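Local coordinates for protein GH26C (Muricauda sp. MAR_2010_75, PDB 6Q78) that probably hydrolyses internal beta-1,4-mannosidic linkages of mannans, as a family 26 glycoside hydrolase of the endo-beta-mannanase class, at residues G295-G300 against L333-Y338. Residues are numbered along the deposited sequence; the frame is centred on the assembly and turned at random.
Sequences GMDNYG and LTETGY
Met296 to Asn298 run parallel to Leu333 to Thr336, and the backbone is tied at two points: Thr334 N gives a bent bond to Met296 O, and Asn298 N reaches Glu335 O at 2.9 Å. Between these two bonds the 333-338 segment turns a corner at Glu335. Side-chain hydroxyls add further links, Thr334 OG1 donating to Asp297 OD1 at 2.7 Å and Thr336 OG1 to Asn298 O, nearly in line with that carbonyl. Asp297 and Glu335 share one face of the sheet. A chi1 of -58° sets CG of Tyr299 beside its backbone N. Tyr299 OH donates to Glu335 OE1 at 2.5 Å, on the anti side of the carboxylate, whose plane stands 76° from the ring. Thr336 CA lies over one face of that ring, toward the rim, while Phe339 meets it nearly parallel. An alanine in place of Tyr299 would probably leave Glu335 OE1 without this donor and its carboxylate freer to turn. Glu335 OE2 sits 3.3 Å from Asp297 OD2, two like charges brought close; Arg223 forms salt bridges to both and would probably offset their repulsion. On the face of Met296, Asn298, Leu333 and Thr336, Leu333 CD1 packs on Met296 CG (3.8 Å) and Asn298 CB; Leu333 also touches helix 351-361, Met296 and Asn298 helix 306-327. Water 1 joins Tyr299 O to Gly337 O. The contact joins neighbouring strands of a TIM-barrel beta-alpha-beta unit; Glu335, near Glu227 and hydrogen-bonded through OE2 to Tris, probably from the crystallisation liquor, occupies a position consistent with the glycosidase active site.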
# COMPACT_ATOMS: atom_id res chain seq x y z
N GLY A 295 -7.48 3.01 -3.48
CA GLY A 295 -6.63 3.83 -2.64
C GLY A 295 -6.27 5.17 -3.27
O GLY A 295 -6.65 5.49 -4.41
N MET A 296 -5.57 5.97 -2.48
CA MET A 296 -4.87 7.14 -2.98
C MET A 296 -3.71 7.41 -2.03
O MET A 296 -3.77 7.05 -0.84
CB MET A 296 -5.76 8.39 -3.07
CG MET A 296 -6.19 8.86 -1.68
SD MET A 296 -7.14 10.40 -1.75
CE MET A 296 -5.92 11.54 -2.51
N ASP A 297 -2.67 8.03 -2.56
CA ASP A 297 -1.56 8.54 -1.77
C ASP A 297 -1.71 10.05 -1.62
O ASP A 297 -2.10 10.75 -2.57
CB ASP A 297 -0.21 8.22 -2.42
CG ASP A 297 0.04 6.72 -2.49
OD1 ASP A 297 -0.76 5.98 -1.91
OD2 ASP A 297 1.05 6.31 -3.09
N ASN A 298 -1.42 10.57 -0.43
CA ASN A 298 -1.53 12.02 -0.25
C ASN A 298 -0.53 12.51 0.78
O ASN A 298 -0.76 12.39 2.00
CB ASN A 298 -2.94 12.42 0.12
CG ASN A 298 -3.22 13.89 -0.16
OD1 ASN A 298 -2.29 14.67 -0.38
ND2 ASN A 298 -4.52 14.29 -0.17
N TYR A 299 0.55 13.12 0.30
CA TYR A 299 1.43 13.94 1.13
C TYR A 299 1.21 15.42 0.86
O TYR A 299 1.28 16.23 1.80
CB TYR A 299 2.90 13.64 0.80
CG TYR A 299 3.28 12.18 0.99
CD1 TYR A 299 3.10 11.24 -0.04
CD2 TYR A 299 3.78 11.73 2.21
CE1 TYR A 299 3.49 9.90 0.15
CE2 TYR A 299 4.11 10.42 2.41
CZ TYR A 299 3.98 9.52 1.37
OH TYR A 299 4.35 8.19 1.58
N GLY A 300 0.91 15.80 -0.38
CA GLY A 300 0.90 17.21 -0.74
C GLY A 300 -0.11 18.04 0.02
O GLY A 300 0.18 19.18 0.40
N LEU A 333 -6.35 5.30 2.40
CA LEU A 333 -5.28 6.27 2.14
C LEU A 333 -3.99 5.45 2.22
O LEU A 333 -3.42 5.22 3.30
CB LEU A 333 -5.32 7.41 3.17
CG LEU A 333 -4.23 8.49 3.03
CD1 LEU A 333 -4.36 9.21 1.66
CD2 LEU A 333 -4.40 9.51 4.19
N THR A 334 -3.51 4.99 1.07
CA THR A 334 -2.45 3.98 1.03
C THR A 334 -1.04 4.52 1.37
O THR A 334 -0.18 3.72 1.74
CB THR A 334 -2.45 3.21 -0.31
OG1 THR A 334 -2.63 4.12 -1.40
CG2 THR A 334 -3.59 2.24 -0.37
N GLU A 335 -0.80 5.82 1.29
CA GLU A 335 0.44 6.42 1.76
C GLU A 335 0.08 7.81 2.24
O GLU A 335 -0.65 8.52 1.54
CB GLU A 335 1.48 6.68 0.66
CG GLU A 335 2.15 5.42 0.17
CD GLU A 335 3.33 5.73 -0.70
OE1 GLU A 335 4.03 6.75 -0.47
OE2 GLU A 335 3.61 4.90 -1.63
N THR A 336 0.65 8.21 3.38
CA THR A 336 0.53 9.58 3.85
C THR A 336 1.65 9.86 4.84
O THR A 336 2.49 8.99 5.14
CB THR A 336 -0.85 9.83 4.47
OG1 THR A 336 -1.09 11.25 4.58
CG2 THR A 336 -0.96 9.14 5.83
N GLY A 337 1.68 11.10 5.32
CA GLY A 337 2.68 11.51 6.28
C GLY A 337 3.10 12.94 6.04
O GLY A 337 2.85 13.53 4.99
N TYR A 338 3.71 13.51 7.06
CA TYR A 338 4.40 14.79 6.97
C TYR A 338 5.81 14.53 7.47
O TYR A 338 6.01 14.22 8.65
CB TYR A 338 3.73 15.88 7.81
CG TYR A 338 4.52 17.17 7.74
CD1 TYR A 338 4.55 17.90 6.57
CD2 TYR A 338 5.25 17.64 8.83
CE1 TYR A 338 5.28 19.07 6.47
CE2 TYR A 338 5.98 18.83 8.73
CZ TYR A 338 5.99 19.51 7.54
OH TYR A 338 6.71 20.69 7.42
O HOH W 1 3.14 16.05 3.87